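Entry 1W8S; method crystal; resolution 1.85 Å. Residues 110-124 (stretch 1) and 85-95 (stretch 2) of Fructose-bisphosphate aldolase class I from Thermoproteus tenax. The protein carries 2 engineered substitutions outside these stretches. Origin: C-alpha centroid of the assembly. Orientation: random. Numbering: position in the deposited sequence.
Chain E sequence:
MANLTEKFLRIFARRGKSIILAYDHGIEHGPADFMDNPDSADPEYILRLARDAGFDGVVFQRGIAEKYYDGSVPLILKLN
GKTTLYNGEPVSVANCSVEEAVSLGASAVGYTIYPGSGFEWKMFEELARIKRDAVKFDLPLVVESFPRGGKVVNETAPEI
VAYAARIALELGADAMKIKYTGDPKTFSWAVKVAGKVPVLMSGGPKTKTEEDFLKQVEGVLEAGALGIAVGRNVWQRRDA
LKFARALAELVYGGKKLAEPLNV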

ATOM      1  N   GLY E 110      15.434  18.448  -0.100  1.00 13.73           N
ATOM      2  CA  GLY E 110      15.990  17.536  -1.083  1.00 12.95           C
ATOM      3  C   GLY E 110      15.314  16.196  -1.058  1.00 12.82           C
ATOM      4  O   GLY E 110      14.885  15.695  -0.026  1.00 12.93           O
ATOM      5  N   TYR E 111      15.224  15.581  -2.221  1.00 13.81           N
ATOM      6  CA  TYR E 111      14.596  14.273  -2.369  1.00 13.70           C
ATOM      7  C   TYR E 111      15.272  13.482  -3.497  1.00 13.45           C
ATOM      8  O   TYR E 111      15.377  13.964  -4.632  1.00 13.73           O
ATOM      9  CB  TYR E 111      13.087  14.389  -2.635  1.00 13.51           C
ATOM     10  CG  TYR E 111      12.325  13.084  -2.536  1.00 14.13           C
ATOM     11  CD1 TYR E 111      11.848  12.636  -1.322  1.00 13.73           C
ATOM     12  CD2 TYR E 111      12.049  12.294  -3.682  1.00 13.09           C
ATOM     13  CE1 TYR E 111      11.110  11.446  -1.227  1.00 14.16           C
ATOM     14  CE2 TYR E 111      11.354  11.121  -3.594  1.00 13.09           C
ATOM     15  CZ  TYR E 111      10.898  10.677  -2.367  1.00 15.50           C
ATOM     16  OH  TYR E 111      10.187   9.511  -2.311  1.00 15.36           O
ATOM     17  N   THR E 112      15.747  12.296  -3.159  1.00 13.16           N
ATOM     18  CA  THR E 112      16.367  11.398  -4.143  1.00 13.97           C
ATOM     19  C   THR E 112      15.364  10.570  -4.909  1.00 13.95           C
ATOM     20  O   THR E 112      14.421   9.998  -4.324  1.00 14.14           O
ATOM     21  CB  THR E 112      17.386  10.489  -3.442  1.00 14.61           C
ATOM     22  OG1 THR E 112      18.433  11.305  -2.914  1.00 13.22           O
ATOM     23  CG2 THR E 112      18.090   9.598  -4.446  1.00 15.08           C
ATOM     24  N   ILE E 113      15.552  10.503  -6.233  1.00 13.72           N
ATOM     25  CA  ILE E 113      14.793   9.574  -7.045  1.00 12.67           C
ATOM     26  C   ILE E 113      15.764   8.671  -7.791  1.00 11.97           C
ATOM     27  O   ILE E 113      16.886   9.090  -8.102  1.00 12.16           O
ATOM     28  CB  ILE E 113      13.843  10.272  -8.014  1.00 12.45           C
ATOM     29  CG1 ILE E 113      14.609  11.219  -8.975  1.00 11.20           C
ATOM     30  CG2 ILE E 113      12.759  11.022  -7.267  1.00 14.16           C
ATOM     31  CD1 ILE E 113      13.773  11.764 -10.101  1.00 14.51           C
ATOM     32  N   TYR E 114      15.328   7.430  -8.038  1.00 11.62           N
ATOM     33  CA  TYR E 114      16.094   6.442  -8.818  1.00 11.21           C
ATOM     34  C   TYR E 114      15.274   5.988 -10.037  1.00 11.72           C
ATOM     35  O   TYR E 114      14.677   4.905 -10.046  1.00 11.77           O
ATOM     36  CB  TYR E 114      16.475   5.218  -7.986  1.00 11.94           C
ATOM     37  CG  TYR E 114      17.219   5.530  -6.718  1.00 12.86           C
ATOM     38  CD1 TYR E 114      18.445   6.140  -6.739  1.00 12.34           C
ATOM     39  CD2 TYR E 114      16.679   5.196  -5.466  1.00 15.31           C
ATOM     40  CE1 TYR E 114      19.128   6.428  -5.540  1.00 13.18           C
ATOM     41  CE2 TYR E 114      17.358   5.498  -4.271  1.00 14.45           C
ATOM     42  CZ  TYR E 114      18.568   6.103  -4.324  1.00 14.83           C
ATOM     43  OH  TYR E 114      19.242   6.367  -3.156  1.00 16.58           O
ATOM     44  N   PRO E 115      15.232   6.822 -11.061  1.00 11.78           N
ATOM     45  CA  PRO E 115      14.594   6.436 -12.321  1.00 12.06           C
ATOM     46  C   PRO E 115      15.119   5.117 -12.822  1.00 11.98           C
ATOM     47  O   PRO E 115      16.320   4.824 -12.702  1.00 12.79           O
ATOM     48  CB  PRO E 115      14.948   7.580 -13.257  1.00 12.79           C
ATOM     49  CG  PRO E 115      15.173   8.729 -12.386  1.00 12.62           C
ATOM     50  CD  PRO E 115      15.751   8.178 -11.115  1.00 12.54           C
ATOM     51  N   GLY E 116      14.218   4.305 -13.338  1.00 12.36           N
ATOM     52  CA  GLY E 116      14.530   2.955 -13.789  1.00 12.04           C
ATOM     53  C   GLY E 116      14.271   1.878 -12.742  1.00 11.94           C
ATOM     54  O   GLY E 116      14.032   0.725 -13.088  1.00 11.67           O
ATOM     55  N   SER E 117      14.327   2.235 -11.461  1.00 12.82           N
ATOM     56  CA  SER E 117      14.146   1.248 -10.406  1.00 11.67           C
ATOM     57  C   SER E 117      12.787   0.562 -10.548  1.00 12.15           C
ATOM     58  O   SER E 117      11.818   1.177 -10.997  1.00 12.24           O
ATOM     59  CB  SER E 117      14.246   1.886  -9.027  1.00 11.96           C
ATOM     60  OG  SER E 117      13.954   0.936  -8.039  1.00 11.35           O
ATOM     61  N   GLY E 118      12.717  -0.710 -10.171  1.00 12.43           N
ATOM     62  CA  GLY E 118      11.447  -1.410  -9.995  1.00 12.78           C
ATOM     63  C   GLY E 118      10.494  -0.624  -9.101  1.00 13.46           C
ATOM     64  O   GLY E 118       9.260  -0.776  -9.191  1.00 15.53           O
ATOM     65  N   PHE E 119      11.048   0.204  -8.222  1.00 12.21           N
ATOM     66  CA  PHE E 119      10.249   1.054  -7.332  1.00 13.44           C
ATOM     67  C   PHE E 119      10.179   2.507  -7.796  1.00 11.84           C
ATOM     68  O   PHE E 119       9.863   3.398  -6.989  1.00 12.00           O
ATOM     69  CB  PHE E 119      10.856   1.033  -5.941  1.00 14.56           C
ATOM     70  CG  PHE E 119      10.432  -0.140  -5.093  1.00 17.66           C
ATOM     71  CD1 PHE E 119      11.388  -1.003  -4.568  1.00 22.99           C
ATOM     72  CD2 PHE E 119       9.081  -0.337  -4.745  1.00 23.09           C
ATOM     73  CE1 PHE E 119      11.016  -2.068  -3.721  1.00 24.57           C
ATOM     74  CE2 PHE E 119       8.693  -1.391  -3.896  1.00 26.72           C
ATOM     75  CZ  PHE E 119       9.665  -2.262  -3.376  1.00 26.65           C
ATOM     76  N   GLU E 120      10.470   2.763  -9.074  1.00 11.41           N
ATOM     77  CA  GLU E 120      10.411   4.098  -9.655  1.00 12.78           C
ATOM     78  C   GLU E 120       9.114   4.792  -9.212  1.00 11.99           C
ATOM     79  O   GLU E 120       9.150   5.924  -8.711  1.00 14.15           O
ATOM     80  CB  GLU E 120      10.436   3.988 -11.203  1.00 14.17           C
ATOM     81  CG  GLU E 120      10.117   5.216 -11.954  1.00 17.30           C
ATOM     82  CD  GLU E 120      10.376   5.025 -13.458  1.00 15.92           C
ATOM     83  OE1 GLU E 120      11.565   5.008 -13.853  1.00 11.20           O
ATOM     84  OE2 GLU E 120       9.375   4.858 -14.200  1.00 14.25           O
ATOM     85  N   TRP E 121       8.022   4.076  -9.388  1.00 12.68           N
ATOM     86  CA  TRP E 121       6.640   4.509  -9.091  1.00 13.04           C
ATOM     87  C   TRP E 121       6.452   4.963  -7.639  1.00 14.01           C
ATOM     88  O   TRP E 121       5.724   5.946  -7.369  1.00 12.99           O
ATOM     89  CB  TRP E 121       5.659   3.410  -9.462  1.00 12.97           C
ATOM     90  CG  TRP E 121       5.775   2.115  -8.684  1.00 15.70           C
ATOM     91  CD1 TRP E 121       6.471   0.990  -9.041  1.00 18.40           C
ATOM     92  CD2 TRP E 121       5.202   1.822  -7.402  1.00 18.14           C
ATOM     93  NE1 TRP E 121       6.340   0.017  -8.080  1.00 17.43           N
ATOM     94  CE2 TRP E 121       5.589   0.501  -7.053  1.00 19.39           C
ATOM     95  CE3 TRP E 121       4.389   2.529  -6.519  1.00 19.02           C
ATOM     96  CZ2 TRP E 121       5.200  -0.107  -5.860  1.00 22.11           C
ATOM     97  CZ3 TRP E 121       4.003   1.922  -5.335  1.00 22.08           C
ATOM     98  CH2 TRP E 121       4.414   0.624  -5.015  1.00 22.61           C
ATOM     99  N   LYS E 122       7.108   4.275  -6.709  1.00 13.61           N
ATOM    100  CA  LYS E 122       6.962   4.609  -5.293  1.00 13.82           C
ATOM    101  C   LYS E 122       7.551   5.988  -4.965  1.00 13.80           C
ATOM    102  O   LYS E 122       6.929   6.785  -4.260  1.00 13.13           O
ATOM    103  CB  LYS E 122       7.541   3.488  -4.401  1.00 15.69           C
ATOM    104  CG  LYS E 122       7.406   3.744  -2.854  1.00 18.71           C
ATOM    105  CD  LYS E 122       7.662   2.451  -2.007  1.00 25.74           C
ATOM    106  CE  LYS E 122       6.414   2.097  -1.132  1.00 30.58           C
ATOM    107  NZ  LYS E 122       6.076   3.223  -0.187  1.00 33.97           N
ATOM    108  N   MET E 123       8.725   6.296  -5.539  1.00 12.57           N
ATOM    109  CA  MET E 123       9.361   7.572  -5.353  1.00 13.10           C
ATOM    110  C   MET E 123       8.655   8.687  -6.122  1.00 12.62           C
ATOM    111  O   MET E 123       8.475   9.740  -5.571  1.00 13.08           O
ATOM    112  CB  MET E 123      10.860   7.507  -5.661  1.00 12.88           C
ATOM    113  CG  MET E 123      11.611   6.647  -4.641  1.00 13.25           C
ATOM    114  SD  MET E 123      13.240   6.140  -5.238  1.00 18.99           S
ATOM    115  CE  MET E 123      12.822   4.878  -6.417  1.00 13.54           C
ATOM    116  N   PHE E 124       8.180   8.436  -7.349  1.00 12.76           N
ATOM    117  CA  PHE E 124       7.417   9.454  -8.075  1.00 11.95           C
ATOM    118  C   PHE E 124       6.114   9.784  -7.318  1.00 12.23           C
ATOM    119  O   PHE E 124       5.744  10.949  -7.172  1.00 12.32           O
ATOM    120  CB  PHE E 124       7.088   8.989  -9.493  1.00 12.84           C
ATOM    121  CG  PHE E 124       8.292   8.886 -10.426  1.00 13.58           C
ATOM    122  CD1 PHE E 124       9.586   9.216 -10.025  1.00 15.34           C
ATOM    123  CD2 PHE E 124       8.099   8.477 -11.730  1.00 15.96           C
ATOM    124  CE1 PHE E 124      10.660   9.101 -10.914  1.00 15.37           C
ATOM    125  CE2 PHE E 124       9.153   8.394 -12.616  1.00 17.54           C
ATOM    126  CZ  PHE E 124      10.439   8.694 -12.200  1.00 16.68           C
TER
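Stretch 2 (85-95) LYNGEPVSVAN

Stretch 2 lies on stretch 1 as an extended, largely irregular segment, held by two strong hydrogen bonds at the turns of stretch 1 and by apolar packing against the start of its helix. Stretch 1 leaves a strand at Ile 113, passes through a type II turn (Tyr 114 to Ser 117) and a type I turn (Ser 117 to Glu 120), and enters a helix at Glu 120. From Glu 89 to Ala 94 the backbone of stretch 2 is extended, running from the turns, where the CA atoms of Gly 118 and Glu 89 are 5.5 Å apart, to the strand, where those of Tyr 111 and Ala 94 are 7.9 Å apart.

At the turns, Glu 89 curls its carboxylate back to accept a nearly straight bond from Gly 118 N to OE1 (2.7 Å). Glycine suits this place, because a CB on Gly 118 would clash with Glu 89 CG. Ser 117 OG donates to Pro 90 O (2.6 Å) and accepts from Phe 119 N (3.0 Å), so one small hydroxyl ties the turn both to itself and to its neighbor.

Pro 90, which has no amide hydrogen to satisfy, offers its ring to Tyr 114, with CB 3.7 Å from Tyr 114 CD2. Phe 119 lays CB 3.7 Å from Val 91 CG2 and turns its ring edge to the carbonyl of Glu 89, CD1 to O being 3.4 Å. The flexible Met 123 reaches in from the helix: its CE lies 3.4 Å from Pro 90 O, and its SD accepts a weak hydrogen bond from Ser 92 N (3.7 Å).

Ser 92 points toward stretch 1, and a water bridges its OG (2.6 Å) to Tyr 114 OH (3.0 Å). Farther along, Tyr 111 brings CE1 to 4.4 Å from Ala 94 CB, a small side chain beside a broad ring.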

ATOM      1  N   LEU E  85      23.305  -1.199   2.768  1.00 11.03           N
ATOM      2  CA  LEU E  85      23.057  -2.567   3.208  1.00 10.86           C
ATOM      3  C   LEU E  85      21.893  -3.208   2.456  1.00 10.65           C
ATOM      4  O   LEU E  85      21.827  -4.431   2.340  1.00 10.28           O
ATOM      5  CB  LEU E  85      22.771  -2.589   4.720  1.00 11.07           C
ATOM      6  CG  LEU E  85      23.920  -2.094   5.598  1.00 12.22           C
ATOM      7  CD1 LEU E  85      23.481  -1.950   7.062  1.00 14.07           C
ATOM      8  CD2 LEU E  85      25.097  -3.016   5.519  1.00 12.25           C
ATOM      9  N   TYR E  86      20.989  -2.363   1.968  1.00 11.52           N
ATOM     10  CA  TYR E  86      19.804  -2.789   1.257  1.00 11.78           C
ATOM     11  C   TYR E  86      20.190  -3.418  -0.089  1.00 13.58           C
ATOM     12  O   TYR E  86      21.045  -2.890  -0.798  1.00 13.87           O
ATOM     13  CB  TYR E  86      18.896  -1.568   1.079  1.00 11.61           C
ATOM     14  CG  TYR E  86      17.695  -1.741   0.211  1.00 12.40           C
ATOM     15  CD1 TYR E  86      16.574  -2.402   0.678  1.00 13.79           C
ATOM     16  CD2 TYR E  86      17.681  -1.255  -1.103  1.00 15.95           C
ATOM     17  CE1 TYR E  86      15.456  -2.589  -0.113  1.00 12.62           C
ATOM     18  CE2 TYR E  86      16.553  -1.432  -1.914  1.00 13.19           C
ATOM     19  CZ  TYR E  86      15.439  -2.079  -1.408  1.00 16.49           C
ATOM     20  OH  TYR E  86      14.332  -2.264  -2.206  1.00 14.47           O
ATOM     21  N   ASN E  87      19.562  -4.542  -0.412  1.00 13.84           N
ATOM     22  CA  ASN E  87      19.781  -5.272  -1.639  1.00 15.41           C
ATOM     23  C   ASN E  87      18.630  -5.227  -2.648  1.00 17.07           C
ATOM     24  O   ASN E  87      18.757  -5.794  -3.730  1.00 18.97           O
ATOM     25  CB  ASN E  87      20.013  -6.745  -1.307  1.00 15.73           C
ATOM     26  CG  ASN E  87      21.451  -7.065  -1.120  1.00 16.67           C
ATOM     27  OD1 ASN E  87      22.325  -6.287  -1.519  1.00 17.73           O
ATOM     28  ND2 ASN E  87      21.716  -8.213  -0.506  1.00 15.06           N
ATOM     29  N   GLY E  88      17.492  -4.655  -2.316  1.00 17.32           N
ATOM     30  CA  GLY E  88      16.392  -4.652  -3.292  1.00 18.41           C
ATOM     31  C   GLY E  88      16.507  -3.706  -4.494  1.00 18.79           C
ATOM     32  O   GLY E  88      17.550  -3.083  -4.775  1.00 17.77           O
ATOM     33  N   GLU E  89      15.395  -3.590  -5.218  1.00 18.47           N
ATOM     34  CA  GLU E  89      15.304  -2.579  -6.272  1.00 18.71           C
ATOM     35  C   GLU E  89      15.404  -1.246  -5.525  1.00 16.11           C
ATOM     36  O   GLU E  89      14.781  -1.072  -4.471  1.00 15.13           O
ATOM     37  CB  GLU E  89      14.021  -2.744  -7.128  1.00 19.42           C
ATOM     38  CG  GLU E  89      14.184  -3.618  -8.425  1.00 23.48           C
ATOM     39  CD  GLU E  89      15.227  -3.144  -9.457  1.00 27.97           C
ATOM     40  OE1 GLU E  89      15.102  -2.060 -10.008  1.00 28.58           O
ATOM     41  OE2 GLU E  89      16.199  -3.885  -9.810  1.00 33.64           O
ATOM     42  N   PRO E  90      16.240  -0.324  -6.012  1.00 15.56           N
ATOM     43  CA  PRO E  90      16.563   0.893  -5.258  1.00 15.05           C
ATOM     44  C   PRO E  90      15.349   1.700  -4.905  1.00 14.48           C
ATOM     45  O   PRO E  90      14.557   2.009  -5.768  1.00 12.90           O
ATOM     46  CB  PRO E  90      17.453   1.693  -6.219  1.00 15.33           C
ATOM     47  CG  PRO E  90      18.004   0.690  -7.132  1.00 16.38           C
ATOM     48  CD  PRO E  90      16.999  -0.373  -7.268  1.00 16.90           C
ATOM     49  N   VAL E  91      15.240   2.059  -3.637  1.00 13.24           N
ATOM     50  CA  VAL E  91      14.113   2.833  -3.172  1.00 13.25           C
ATOM     51  C   VAL E  91      14.538   3.621  -1.950  1.00 12.64           C
ATOM     52  O   VAL E  91      15.283   3.132  -1.114  1.00 12.33           O
ATOM     53  CB  VAL E  91      12.909   1.917  -2.895  1.00 14.09           C
ATOM     54  CG1 VAL E  91      13.150   1.070  -1.688  1.00 14.51           C
ATOM     55  CG2 VAL E  91      11.620   2.727  -2.760  1.00 16.94           C
ATOM     56  N   SER E  92      14.087   4.857  -1.873  1.00 11.84           N
ATOM     57  CA  SER E  92      14.424   5.753  -0.759  1.00 11.76           C
ATOM     58  C   SER E  92      13.138   6.523  -0.400  1.00 12.78           C
ATOM     59  O   SER E  92      12.630   7.259  -1.242  1.00 13.23           O
ATOM     60  CB  SER E  92      15.512   6.717  -1.186  1.00 11.26           C
ATOM     61  OG  SER E  92      15.977   7.519  -0.088  1.00 12.98           O
ATOM     62  N   VAL E  93      12.585   6.283   0.793  1.00 12.41           N
ATOM     63  CA  VAL E  93      11.331   6.927   1.189  1.00 12.82           C
ATOM     64  C   VAL E  93      11.566   8.042   2.207  1.00 13.09           C
ATOM     65  O   VAL E  93      12.558   8.055   2.926  1.00 12.94           O
ATOM     66  CB  VAL E  93      10.317   5.929   1.772  1.00 12.98           C
ATOM     67  CG1 VAL E  93       9.978   4.860   0.793  1.00 14.29           C
ATOM     68  CG2 VAL E  93      10.821   5.334   3.028  1.00 15.05           C
ATOM     69  N   ALA E  94      10.620   8.967   2.267  1.00 13.02           N
ATOM     70  CA  ALA E  94      10.730  10.099   3.155  1.00 12.51           C
ATOM     71  C   ALA E  94      10.699   9.658   4.589  1.00 12.22           C
ATOM     72  O   ALA E  94       9.880   8.823   4.976  1.00 12.60           O
ATOM     73  CB  ALA E  94       9.582  11.094   2.894  1.00 12.25           C
ATOM     74  N   ASN E  95      11.617  10.187   5.383  1.00 12.88           N
ATOM     75  CA  ASN E  95      11.591   9.997   6.832  1.00 11.90           C
ATOM     76  C   ASN E  95      11.226  11.292   7.558  1.00 11.82           C
ATOM     77  O   ASN E  95      11.289  11.364   8.803  1.00 10.25           O
ATOM     78  CB  ASN E  95      12.941   9.476   7.356  1.00 12.43           C
ATOM     79  CG  ASN E  95      14.078  10.373   7.024  1.00 13.42           C
ATOM     80  OD1 ASN E  95      14.180  11.481   7.549  1.00 15.04           O
ATOM     81  ND2 ASN E  95      14.959   9.908   6.150  1.00 10.21           N
TER
HETATM   82  O   HOH W   1      18.279   8.202  -1.013  1.00 20.29           O